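Local coordinates for protein metagenomic carboxyl esterase MGS0156 (Uncultured organism, PDB 5D8M) that probably hydrolyses carboxylic ester bonds, acting as an esterase built on an alpha/beta-hydrolase fold, at residues 34-39 and 74-79; 90-95 and 122-127; 130-135 and 157-162. One frame throughout, in Å; residues are numbered along the deposited sequence. Where two conformers were deposited one is given.

Interaction 1 is a surface contact at one end of the domain, whereas interactions 2 and 3 lie buried, with centres about 9 Å from each other and about 29 and 31 Å from that of interaction 1. The chemistry follows the setting: arginine and glutamate side chains hold a loop to a helix in 34-39/74-79, backbone bonds and aliphatic packing join two parallel strands in 90-95/122-127, and a lysine within a buried polar cluster ties two helix starts in 130-135/157-162. Interactions 2 and 3 share a border, where Gly127 N meets Asn135 OD1 and Val92 O meets His157 N, so strand ends and helix starts form one continuous region.

Interaction 1: 34-39 and 74-79; sequences RGRFRE and TGRPVP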
ATOM      1  N   ARG A  34       4.805 -13.695   7.947  1.00 15.20           N
ATOM      2  CA  ARG A  34       3.374 -13.952   7.797  1.00 16.06           C
ATOM      3  C   ARG A  34       2.729 -14.557   9.032  1.00 17.49           C
ATOM      4  O   ARG A  34       1.575 -14.258   9.344  1.00 15.32           O
ATOM      5  CB  ARG A  34       3.111 -14.886   6.611  1.00 16.16           C
ATOM      6  CG  ARG A  34       3.310 -14.240   5.262  1.00 15.79           C
ATOM      7  CD  ARG A  34       3.093 -15.235   4.151  1.00 16.52           C
ATOM      8  NE  ARG A  34       4.136 -16.262   4.124  1.00 15.43           N
ATOM      9  CZ  ARG A  34       3.952 -17.473   3.611  1.00 18.49           C
ATOM     10  NH1 ARG A  34       2.762 -17.797   3.111  1.00 13.15           N
ATOM     11  NH2 ARG A  34       4.955 -18.357   3.593  1.00 18.34           N
ATOM     12  N   GLY A  35       3.463 -15.450   9.692  1.00 18.18           N
ATOM     13  CA  GLY A  35       2.959 -16.157  10.853  1.00 18.26           C
ATOM     14  C   GLY A  35       2.774 -15.240  12.052  1.00 19.27           C
ATOM     15  O   GLY A  35       1.741 -15.279  12.706  1.00 20.60           O
ATOM     16  N   ARG A  36       3.774 -14.419  12.349  1.00 20.31           N
ATOM     17  CA  ARG A  36       3.675 -13.536  13.497  1.00 24.63           C
ATOM     18  C   ARG A  36       2.646 -12.429  13.221  1.00 23.07           C
ATOM     19  O   ARG A  36       1.875 -12.046  14.109  1.00 17.01           O
ATOM     20  CB  ARG A  36       5.044 -12.945  13.849  1.00 22.41           C
ATOM     21  CG  ARG A  36       5.043 -11.998  15.067  1.00 19.05           C
ATOM     22  CD  ARG A  36       4.469 -12.644  16.317  1.00 18.99           C
ATOM     23  NE  ARG A  36       4.531 -11.734  17.459  1.00 19.70           N
ATOM     24  CZ  ARG A  36       4.030 -11.997  18.664  1.00 25.20           C
ATOM     25  NH1 ARG A  36       3.418 -13.153  18.899  1.00 23.61           N
ATOM     26  NH2 ARG A  36       4.153 -11.108  19.642  1.00 23.75           N
ATOM     27  N   PHE A  37       2.595 -11.947  11.985  1.00 14.96           N
ATOM     28  CA  PHE A  37       1.611 -10.914  11.679  1.00 14.31           C
ATOM     29  C   PHE A  37       0.172 -11.447  11.837  1.00 15.27           C
ATOM     30  O   PHE A  37      -0.677 -10.757  12.421  1.00 14.29           O
ATOM     31  CB  PHE A  37       1.836 -10.342  10.277  1.00 13.52           C
ATOM     32  CG  PHE A  37       0.953  -9.160   9.961  1.00 14.55           C
ATOM     33  CD1 PHE A  37       1.259  -7.892  10.448  1.00 15.37           C
ATOM     34  CD2 PHE A  37      -0.203  -9.328   9.227  1.00 16.90           C
ATOM     35  CE1 PHE A  37       0.427  -6.794  10.171  1.00 14.61           C
ATOM     36  CE2 PHE A  37      -1.041  -8.242   8.940  1.00 12.51           C
ATOM     37  CZ  PHE A  37      -0.717  -6.975   9.411  1.00 14.80           C
ATOM     38  N   ARG A  38      -0.099 -12.661  11.342  1.00 16.20           N
ATOM     39  CA  ARG A  38      -1.430 -13.272  11.526  1.00 19.03           C
ATOM     40  C   ARG A  38      -1.785 -13.392  13.011  1.00 17.51           C
ATOM     41  O   ARG A  38      -2.905 -13.090  13.437  1.00 15.32           O
ATOM     42  CB  ARG A  38      -1.509 -14.665  10.872  1.00 19.10           C
ATOM     43  CG  ARG A  38      -2.845 -15.389  11.135  1.00 17.39           C
ATOM     44  CD  ARG A  38      -2.909 -16.796  10.491  1.00 18.21           C
ATOM     45  NE  ARG A  38      -2.588 -16.760   9.056  1.00 14.80           N
ATOM     46  CZ  ARG A  38      -3.439 -16.440   8.087  1.00 18.79           C
ATOM     47  NH1 ARG A  38      -4.692 -16.131   8.375  1.00 14.55           N
ATOM     48  NH2 ARG A  38      -3.030 -16.436   6.818  1.00 17.32           N
ATOM     49  N   GLU A  39      -0.804 -13.820  13.789  1.00 15.91           N
ATOM     50  CA  GLU A  39      -0.949 -13.975  15.218  1.00 16.86           C
ATOM     51  C   GLU A  39      -1.338 -12.657  15.900  1.00 16.77           C
ATOM     52  O   GLU A  39      -2.255 -12.614  16.713  1.00 17.19           O
ATOM     53  CB  GLU A  39       0.366 -14.512  15.780  1.00 18.63           C
ATOM     54  CG  GLU A  39       0.353 -14.959  17.232  1.00 24.35           C
ATOM     55  CD  GLU A  39       1.650 -15.661  17.578  1.00 30.13           C
ATOM     56  OE1 GLU A  39       2.618 -15.534  16.793  1.00 28.06           O
ATOM     57  OE2 GLU A  39       1.697 -16.370  18.601  1.00 36.17           O
ATOM     58  N   THR A  74       4.194 -17.945  16.928  1.00 39.79           N
ATOM     59  CA  THR A  74       5.352 -18.077  17.821  1.00 40.20           C
ATOM     60  C   THR A  74       4.932 -18.422  19.241  1.00 42.14           C
ATOM     61  O   THR A  74       5.725 -18.955  20.024  1.00 43.04           O
ATOM     62  CB  THR A  74       6.192 -16.779  17.855  1.00 38.94           C
ATOM     63  OG1 THR A  74       5.441 -15.738  18.501  1.00 34.63           O
ATOM     64  CG2 THR A  74       6.556 -16.334  16.440  1.00 38.94           C
ATOM     65  N   GLY A  75       3.683 -18.111  19.574  1.00 38.89           N
ATOM     66  CA  GLY A  75       3.184 -18.289  20.925  1.00 38.69           C
ATOM     67  C   GLY A  75       3.537 -17.142  21.863  1.00 36.88           C
ATOM     68  O   GLY A  75       3.031 -17.070  22.982  1.00 37.71           O
ATOM     69  N   ARG A  76       4.412 -16.245  21.419  1.00 33.58           N
ATOM     70  CA  ARG A  76       4.827 -15.137  22.266  1.00 36.43           C
ATOM     71  C   ARG A  76       3.659 -14.164  22.409  1.00 31.41           C
ATOM     72  O   ARG A  76       2.878 -13.998  21.470  1.00 29.74           O
ATOM     73  CB  ARG A  76       6.079 -14.457  21.702  1.00 41.25           C
ATOM     74  CG  ARG A  76       5.966 -12.959  21.537  1.00 48.34           C
ATOM     75  CD  ARG A  76       7.310 -12.267  21.256  1.00 53.94           C
ATOM     76  NE  ARG A  76       8.191 -12.863  20.230  1.00 59.71           N
ATOM     77  CZ  ARG A  76       7.837 -13.378  19.044  1.00 60.28           C
ATOM     78  NH1 ARG A  76       6.582 -13.446  18.648  1.00 59.68           N
ATOM     79  NH2 ARG A  76       8.770 -13.858  18.237  1.00 63.21           N
ATOM     80  N   PRO A  77       3.504 -13.566  23.606  1.00 29.93           N
ATOM     81  CA  PRO A  77       2.344 -12.701  23.878  1.00 30.90           C
ATOM     82  C   PRO A  77       2.222 -11.540  22.908  1.00 26.61           C
ATOM     83  O   PRO A  77       3.209 -10.930  22.527  1.00 26.44           O
ATOM     84  CB  PRO A  77       2.592 -12.191  25.307  1.00 32.57           C
ATOM     85  CG  PRO A  77       4.045 -12.502  25.606  1.00 35.96           C
ATOM     86  CD  PRO A  77       4.364 -13.730  24.792  1.00 34.41           C
ATOM     87  N   VAL A  78       0.995 -11.250  22.507  1.00 24.11           N
ATOM     88  CA  VAL A  78       0.744 -10.101  21.655  1.00 24.37           C
ATOM     89  C   VAL A  78       0.435  -8.889  22.540  1.00 26.74           C
ATOM     90  O   VAL A  78      -0.501  -8.928  23.325  1.00 22.12           O
ATOM     91  CB  VAL A  78      -0.421 -10.355  20.680  1.00 22.16           C
ATOM     92  CG1 VAL A  78      -0.667  -9.126  19.795  1.00 19.35           C
ATOM     93  CG2 VAL A  78      -0.128 -11.591  19.817  1.00 21.07           C
ATOM     94  N   PRO A  79       1.248  -7.823  22.427  1.00 26.41           N
ATOM     95  CA  PRO A  79       0.996  -6.567  23.145  1.00 23.36           C
ATOM     96  C   PRO A  79      -0.390  -6.038  22.817  1.00 22.02           C
ATOM     97  O   PRO A  79      -0.727  -5.927  21.640  1.00 25.03           O
ATOM     98  CB  PRO A  79       2.076  -5.621  22.608  1.00 24.00           C
ATOM     99  CG  PRO A  79       3.130  -6.530  22.010  1.00 27.51           C
ATOM    100  CD  PRO A  79       2.359  -7.697  21.466  1.00 25.54           C
TER
HETATM  101  O   HOH W   1       0.744 -15.358  20.861  1.00 32.63           O
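The start of helix 34-48, in an alpha/beta-hydrolase domain, holds the loop 74-79 on the protein surface through two charged side chains, and the loop opens with an ST turn at Thr74. Arg36 comes first. Its CG is anti to the backbone N and the chain bends at the next torsion (chi2 55°), which carries the guanidinium across to the loop. There its edge serves two successive carbonyls: NH1 donates to Arg76 O at 2.8 Å and NH2 to Pro77 O at 3.0 Å. Both oxygens lie near the guanidinium plane, although each donor stands above the plane of the carbonyl it meets. The Arg76 guanidinium sits over one face of that of Arg36, the two planes 66° apart, with Arg76 NH1 only 2.9 Å from Arg36 NE. Salt bridges from Arg36 to Glu337 of helix 324-338 and, more weakly, to Glu39 probably offset this pairing of like charges. One turn on, Glu39 extends toward the loop and its carboxylate accepts two consecutive amides. Thr74 N reaches OE1 of Glu39 at 2.9 Å, from above the carboxylate plane, and Gly75 N meets OE2 of Glu39 at 2.8 Å on its syn lone pair. A water bridges Glu39 OE2 and Arg76 O, while the ST turn closes with Arg76 N donating to Thr74 OG1 at 3.1 Å.

Interaction 2: 90-95 and 122-127; sequences VLVPGL and TLVRTG
Backbone hydrogen bonds set the register of the two parallel strands, with Val90 opposite Thr122 and Leu91 opposite Leu123. Leu91 supplies both bonds: its N donates to Thr122 O at 2.8 Å, and its O accepts from Val124 N at 2.9 Å. Each N-H points almost straight along the C=O axis of its acceptor, so one residue grips the two neighbours of the residue it faces. Pro93 has no N-H to continue the pattern, and its CD instead lies 3.1 Å from Val124 O.

Aliphatic contacts fill both faces. On the face of Val90 and Thr122, the side chains of Val90 and Val124 cross obliquely, CG1 of Val90 lying 3.6 Å from CG2 of Val124, and Val92 CG1 meets the methyl CG2 of Thr126 at 3.8 Å; Ile139 of helix 132-143 touches both Val92 and Val124. On the other face, Leu123 CD1 folds back to Leu91 CB at 4.0 Å, and Arg111 of helix 111-116 touches both leucines.

Water takes over where the strands end. The Thr126 hydroxyl donates to one water, which in turn donates to Pro93 O. A second water donates both to Thr126 OG1, at 3.0 Å, and to Gly94 O, at 2.7 Å. Two solvent molecules thus replace direct bonds between the loops and engage the carbonyls of Pro93 and Gly94.

On its far side Val92 bonds through its backbone to strand 151-157, so strand 87-92 is interior and 120-123 lies at the edge of the sheet. The pair belongs to the beta-alpha-beta unit 87-92, 111-116, 120-123 of an alpha/beta-hydrolase fold, and the loop from Pro93 occupies the place where related esterases usually carry their oxyanion-hole loop.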
ATOM      1  N   VAL A  90       3.082   7.671   9.314  1.00 13.43           N
ATOM      2  CA  VAL A  90       2.932   8.644   8.253  1.00 12.67           C
ATOM      3  C   VAL A  90       2.274   7.948   7.067  1.00 10.37           C
ATOM      4  O   VAL A  90       2.882   7.104   6.408  1.00 10.75           O
ATOM      5  CB  VAL A  90       4.286   9.252   7.858  1.00 13.28           C
ATOM      6  CG1 VAL A  90       4.072  10.335   6.809  1.00 12.00           C
ATOM      7  CG2 VAL A  90       4.972   9.837   9.126  1.00 12.67           C
ATOM      8  N   LEU A  91       1.023   8.308   6.829  1.00 10.30           N
ATOM      9  CA  LEU A  91       0.164   7.687   5.837  1.00 10.59           C
ATOM     10  C   LEU A  91       0.312   8.387   4.487  1.00 13.61           C
ATOM     11  O   LEU A  91       0.124   9.573   4.397  1.00 14.25           O
ATOM     12  CB  LEU A  91      -1.291   7.747   6.289  1.00  8.82           C
ATOM     13  CG  LEU A  91      -1.586   7.289   7.715  1.00 15.76           C
ATOM     14  CD1 LEU A  91      -3.051   7.619   8.139  1.00 13.81           C
ATOM     15  CD2 LEU A  91      -1.310   5.797   7.823  1.00 16.94           C
ATOM     16  N   VAL A  92       0.666   7.638   3.453  1.00  8.32           N
ATOM     17  CA  VAL A  92       0.843   8.206   2.136  1.00  9.47           C
ATOM     18  C   VAL A  92      -0.026   7.460   1.144  1.00 11.64           C
ATOM     19  O   VAL A  92       0.208   6.269   0.890  1.00 11.17           O
ATOM     20  CB  VAL A  92       2.312   8.128   1.681  1.00 10.00           C
ATOM     21  CG1 VAL A  92       2.488   8.805   0.337  1.00  9.93           C
ATOM     22  CG2 VAL A  92       3.239   8.737   2.752  1.00  8.79           C
ATOM     23  N   PRO A  93      -1.010   8.160   0.540  1.00 10.53           N
ATOM     24  CA  PRO A  93      -1.937   7.506  -0.392  1.00  8.82           C
ATOM     25  C   PRO A  93      -1.412   7.419  -1.804  1.00 10.73           C
ATOM     26  O   PRO A  93      -0.317   7.893  -2.085  1.00 12.67           O
ATOM     27  CB  PRO A  93      -3.170   8.413  -0.347  1.00  8.16           C
ATOM     28  CG  PRO A  93      -2.587   9.756  -0.163  1.00 11.63           C
ATOM     29  CD  PRO A  93      -1.400   9.560   0.793  1.00 10.91           C
ATOM     30  N   GLY A  94      -2.226   6.870  -2.696  1.00 12.37           N
ATOM     31  CA  GLY A  94      -1.807   6.611  -4.059  1.00 15.96           C
ATOM     32  C   GLY A  94      -2.485   7.407  -5.163  1.00 16.82           C
ATOM     33  O   GLY A  94      -2.940   8.528  -4.962  1.00 12.53           O
ATOM     34  N   LEU A  95      -2.505   6.809  -6.354  1.00 13.95           N
ATOM     35  CA  LEU A  95      -3.018   7.434  -7.553  1.00 11.34           C
ATOM     36  C   LEU A  95      -4.492   7.811  -7.390  1.00 13.98           C
ATOM     37  O   LEU A  95      -5.302   6.985  -6.975  1.00 17.29           O
ATOM     38  CB  LEU A  95      -2.851   6.481  -8.752  1.00 17.57           C
ATOM     39  CG  LEU A  95      -3.106   7.041 -10.152  1.00 18.59           C
ATOM     40  CD1 LEU A  95      -2.020   8.048 -10.478  1.00 20.99           C
ATOM     41  CD2 LEU A  95      -3.116   5.910 -11.171  1.00 19.16           C
ATOM     42  N   THR A 122      -0.188  10.844  10.913  1.00 14.54           N
ATOM     43  CA  THR A 122      -0.204  12.012  10.047  1.00 16.23           C
ATOM     44  C   THR A 122      -0.574  11.551   8.649  1.00 14.61           C
ATOM     45  O   THR A 122      -0.000  10.596   8.163  1.00 16.14           O
ATOM     46  CB  THR A 122       1.172  12.711  10.012  1.00 18.89           C
ATOM     47  OG1 THR A 122       1.422  13.323  11.273  1.00 19.32           O
ATOM     48  CG2 THR A 122       1.217  13.761   8.924  1.00 19.79           C
ATOM     49  N   LEU A 123      -1.538  12.211   8.022  1.00 11.80           N
ATOM     50  CA  LEU A 123      -1.869  11.936   6.638  1.00 12.21           C
ATOM     51  C   LEU A 123      -1.169  12.924   5.692  1.00 13.65           C
ATOM     52  O   LEU A 123      -1.333  14.129   5.804  1.00 13.26           O
ATOM     53  CB  LEU A 123      -3.389  12.005   6.431  1.00 12.76           C
ATOM     54  CG  LEU A 123      -3.881  11.855   4.988  1.00 13.33           C
ATOM     55  CD1 LEU A 123      -3.490  10.502   4.396  1.00 13.36           C
ATOM     56  CD2 LEU A 123      -5.404  12.029   4.949  1.00 17.31           C
ATOM     57  N   VAL A 124      -0.426  12.403   4.726  1.00 13.28           N
ATOM     58  CA  VAL A 124       0.216  13.248   3.734  1.00 14.51           C
ATOM     59  C   VAL A 124      -0.702  13.429   2.519  1.00 15.56           C
ATOM     60  O   VAL A 124      -1.268  12.466   1.999  1.00 17.63           O
ATOM     61  CB  VAL A 124       1.568  12.644   3.293  1.00 18.40           C
ATOM     62  CG1 VAL A 124       2.217  13.517   2.183  1.00 17.58           C
ATOM     63  CG2 VAL A 124       2.478  12.531   4.508  1.00 16.31           C
ATOM     64  N   ARG A 125      -0.900  14.670   2.096  1.00 15.62           N
ATOM     65  CA  ARG A 125      -1.623  14.907   0.848  1.00 17.48           C
ATOM     66  C   ARG A 125      -0.599  14.925  -0.281  1.00 17.23           C
ATOM     67  O   ARG A 125       0.296  15.759  -0.286  1.00 17.80           O
ATOM     68  CB  ARG A 125      -2.407  16.226   0.889  1.00 14.36           C
ATOM     69  CG  ARG A 125      -3.078  16.559  -0.435  1.00 15.31           C
ATOM     70  CD  ARG A 125      -4.052  17.728  -0.306  1.00 15.75           C
ATOM     71  NE  ARG A 125      -4.532  18.155  -1.617  1.00 19.06           N
ATOM     72  CZ  ARG A 125      -5.535  19.004  -1.824  1.00 20.39           C
ATOM     73  NH1 ARG A 125      -6.193  19.546  -0.795  1.00 18.55           N
ATOM     74  NH2 ARG A 125      -5.863  19.328  -3.069  1.00 19.58           N
ATOM     75  N   THR A 126      -0.704  13.967  -1.186  1.00 15.62           N
ATOM     76  CA  THR A 126       0.119  13.925  -2.396  1.00 15.29           C
ATOM     77  C   THR A 126      -0.714  14.368  -3.600  1.00 16.12           C
ATOM     78  O   THR A 126      -1.946  14.485  -3.500  1.00 17.34           O
ATOM     79  CB  THR A 126       0.662  12.504  -2.659  1.00 15.08           C
ATOM     80  OG1 THR A 126      -0.436  11.596  -2.844  1.00 19.20           O
ATOM     81  CG2 THR A 126       1.530  12.015  -1.506  1.00 17.45           C
ATOM     82  N   GLY A 127      -0.057  14.627  -4.728  1.00 13.63           N
ATOM     83  CA  GLY A 127      -0.765  14.914  -5.956  1.00 10.96           C
ATOM     84  C   GLY A 127      -1.359  13.620  -6.480  1.00 17.13           C
ATOM     85  O   GLY A 127      -0.633  12.660  -6.769  1.00 13.59           O
TER
HETATM   86  O   HOH W   2       0.516   9.345  -4.113  1.00 19.33           O
HETATM   87  O   HOH W   3      -3.152  11.091  -4.006  1.00 14.72           O

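Interaction 3: 130-135 and 157-162; sequences WGSARN and HSKGAV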
ATOM      1  N   TRP A 130       0.044  13.434 -10.015  1.00 12.68           N
ATOM      2  CA  TRP A 130       1.431  13.885 -10.161  1.00 15.24           C
ATOM      3  C   TRP A 130       2.417  12.715 -10.130  1.00 16.25           C
ATOM      4  O   TRP A 130       2.110  11.690  -9.556  1.00 13.59           O
ATOM      5  CB  TRP A 130       1.782  14.865  -9.045  1.00 11.64           C
ATOM      6  CG  TRP A 130       1.131  16.225  -9.219  1.00 14.38           C
ATOM      7  CD1 TRP A 130       0.419  16.672 -10.296  1.00 15.90           C
ATOM      8  CD2 TRP A 130       1.172  17.310  -8.287  1.00 12.90           C
ATOM      9  NE1 TRP A 130       0.010  17.977 -10.089  1.00 14.60           N
ATOM     10  CE2 TRP A 130       0.464  18.386  -8.861  1.00 13.77           C
ATOM     11  CE3 TRP A 130       1.729  17.472  -7.021  1.00 14.66           C
ATOM     12  CZ2 TRP A 130       0.302  19.607  -8.206  1.00 16.84           C
ATOM     13  CZ3 TRP A 130       1.561  18.689  -6.370  1.00 15.88           C
ATOM     14  CH2 TRP A 130       0.868  19.739  -6.968  1.00 16.44           C
ATOM     15  N   GLY A 131       3.611  12.896 -10.703  1.00 17.33           N
ATOM     16  CA  GLY A 131       4.609  11.841 -10.752  1.00 16.02           C
ATOM     17  C   GLY A 131       5.266  11.621  -9.394  1.00 15.69           C
ATOM     18  O   GLY A 131       5.112  12.427  -8.470  1.00 14.18           O
ATOM     19  N   SER A 132       5.997  10.521  -9.269  1.00 13.99           N
ATOM     20  CA  SER A 132       6.637  10.175  -8.005  1.00 14.09           C
ATOM     21  C   SER A 132       7.698  11.190  -7.538  1.00 16.69           C
ATOM     22  O   SER A 132       7.805  11.434  -6.352  1.00 14.55           O
ATOM     23  CB  SER A 132       7.262   8.791  -8.111  1.00 13.54           C
ATOM     24  OG  SER A 132       6.241   7.815  -8.079  1.00 20.26           O
ATOM     25  N   ALA A 133       8.469  11.781  -8.456  1.00 15.77           N
ATOM     26  CA  ALA A 133       9.474  12.757  -8.050  1.00 17.00           C
ATOM     27  C   ALA A 133       8.843  13.986  -7.392  1.00 18.64           C
ATOM     28  O   ALA A 133       9.328  14.482  -6.363  1.00 16.31           O
ATOM     29  CB  ALA A 133      10.330  13.185  -9.237  1.00 21.34           C
ATOM     30  N   ARG A 134       7.771  14.486  -7.994  1.00 15.57           N
ATOM     31  CA  ARG A 134       7.084  15.633  -7.439  1.00 15.72           C
ATOM     32  C   ARG A 134       6.471  15.305  -6.053  1.00 14.84           C
ATOM     33  O   ARG A 134       6.543  16.115  -5.119  1.00 13.10           O
ATOM     34  CB  ARG A 134       6.013  16.120  -8.412  1.00 17.04           C
ATOM     35  CG  ARG A 134       5.391  17.432  -7.968  1.00 19.68           C
ATOM     36  CD  ARG A 134       4.554  18.061  -9.062  1.00 19.92           C
ATOM     37  NE  ARG A 134       4.195  19.445  -8.743  1.00 24.74           N
ATOM     38  CZ  ARG A 134       3.496  20.227  -9.561  1.00 27.90           C
ATOM     39  NH1 ARG A 134       3.070  19.749 -10.724  1.00 25.20           N
ATOM     40  NH2 ARG A 134       3.218  21.478  -9.220  1.00 32.49           N
ATOM     41  N   ASN A 135       5.906  14.109  -5.907  1.00 12.30           N
ATOM     42  CA  ASN A 135       5.308  13.716  -4.628  1.00 13.72           C
ATOM     43  C   ASN A 135       6.355  13.408  -3.569  1.00 12.03           C
ATOM     44  O   ASN A 135       6.131  13.646  -2.385  1.00 11.55           O
ATOM     45  CB  ASN A 135       4.385  12.510  -4.814  1.00 14.10           C
ATOM     46  CG  ASN A 135       3.053  12.906  -5.402  1.00 15.49           C
ATOM     47  OD1 ASN A 135       2.731  14.084  -5.470  1.00 15.17           O
ATOM     48  ND2 ASN A 135       2.263  11.929  -5.804  1.00 15.08           N
ATOM     49  N   HIS A 157       0.054   3.310   0.500  1.00  9.21           N
ATOM     50  CA  HIS A 157      -0.888   2.540  -0.300  1.00  8.35           C
ATOM     51  C   HIS A 157      -0.630   2.818  -1.782  1.00 12.31           C
ATOM     52  O   HIS A 157      -0.421   3.977  -2.183  1.00  9.84           O
ATOM     53  CB  HIS A 157      -2.341   2.904   0.083  1.00  9.53           C
ATOM     54  CG  HIS A 157      -3.392   2.188  -0.721  1.00 10.01           C
ATOM     55  ND1 HIS A 157      -4.330   2.858  -1.477  1.00 11.49           N
ATOM     56  CD2 HIS A 157      -3.662   0.870  -0.868  1.00  9.07           C
ATOM     57  CE1 HIS A 157      -5.139   1.984  -2.049  1.00 12.70           C
ATOM     58  NE2 HIS A 157      -4.760   0.770  -1.690  1.00 12.00           N
ATOM     59  N   SER A 158      -0.622   1.746  -2.575  1.00 15.56           N
ATOM     60  CA  SER A 158      -0.561   1.885  -4.023  0.51 19.69           C
ATOM     61  C   SER A 158       0.672   2.683  -4.484  1.00 14.43           C
ATOM     62  O   SER A 158       1.803   2.393  -4.123  1.00 11.83           O
ATOM     63  CB  SER A 158      -1.850   2.549  -4.501  0.51 24.17           C
ATOM     64  OG  SER A 158      -1.976   2.511  -5.909  0.51 30.77           O
ATOM     65  N   LYS A 159       0.425   3.729  -5.266  1.00 13.32           N
ATOM     66  CA  LYS A 159       1.523   4.575  -5.749  1.00 13.20           C
ATOM     67  C   LYS A 159       2.272   5.293  -4.605  1.00 10.32           C
ATOM     68  O   LYS A 159       3.435   5.708  -4.754  1.00 11.12           O
ATOM     69  CB  LYS A 159       0.987   5.598  -6.764  1.00 13.48           C
ATOM     70  CG  LYS A 159       2.087   6.469  -7.406  1.00 14.87           C
ATOM     71  CD  LYS A 159       1.551   7.291  -8.577  1.00 19.13           C
ATOM     72  CE  LYS A 159       2.493   8.454  -8.901  1.00 18.41           C
ATOM     73  NZ  LYS A 159       2.501   9.467  -7.762  1.00 13.92           N
ATOM     74  N   GLY A 160       1.605   5.453  -3.465  1.00 10.20           N
ATOM     75  CA  GLY A 160       2.236   6.100  -2.317  1.00  9.69           C
ATOM     76  C   GLY A 160       3.502   5.403  -1.870  1.00 10.95           C
ATOM     77  O   GLY A 160       4.459   6.031  -1.387  1.00 11.08           O
ATOM     78  N   ALA A 161       3.517   4.083  -2.037  1.00 10.96           N
ATOM     79  CA  ALA A 161       4.679   3.304  -1.648  1.00 11.49           C
ATOM     80  C   ALA A 161       5.901   3.694  -2.455  1.00 10.97           C
ATOM     81  O   ALA A 161       6.995   3.781  -1.916  1.00 12.93           O
ATOM     82  CB  ALA A 161       4.393   1.795  -1.811  1.00 11.43           C
ATOM     83  N   VAL A 162       5.731   3.941  -3.747  1.00 10.79           N
ATOM     84  CA  VAL A 162       6.906   4.238  -4.547  1.00 11.82           C
ATOM     85  C   VAL A 162       7.193   5.725  -4.556  1.00 13.20           C
ATOM     86  O   VAL A 162       8.341   6.097  -4.740  1.00 15.30           O
ATOM     87  CB  VAL A 162       6.773   3.689  -5.973  1.00 16.66           C
ATOM     88  CG1 VAL A 162       6.719   2.155  -5.894  1.00 18.14           C
ATOM     89  CG2 VAL A 162       5.537   4.213  -6.653  1.00 13.41           C
TER
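Both segments run from a loop or strand end into a helix: Gly131 is the N-cap residue before helix 132-143, while 157-162 leaves strand 151-157 and turns sharply at Ser158 (phi 57°, psi -126°) into helix 159-170. Their backbones come closest at Ser132 and Val162, with CA atoms 6.9 Å apart. The strand-turn-helix, its unusual Ser158 conformation and the weak bond from Ser158 OG to His299 are consistent with the nucleophile elbow of an alpha/beta hydrolase. Gly160 suits the tight turn, since a side chain there would clash with His157 O.

Lys159 carries the contact. Its chain starts anti to the backbone N, runs extended and bends at the last torsion, so that NZ donates to Trp130 O at 2.9 Å, in the plane of that carbonyl. Asp163, one turn further along the helix, forms a salt bridge with NZ and accepts from both Ser132 OG and Asn135 ND2; its charge probably steadies the two donors, Lys159 NZ and Asn135 ND2, which lie 3.2 Å apart. Asn135 OD1 accepts from Gly127 N, which fixes the amide with ND2 turned to Asp163. An alanine in place of Lys159 would remove both the bond to Trp130 O and the salt bridge to Asp163, and would probably loosen the link between the two helix starts. Beside the lysine, Ser132 OG touches two carbons of the other segment, Lys159 CE and Val162 CG2, each at 3.9 Å.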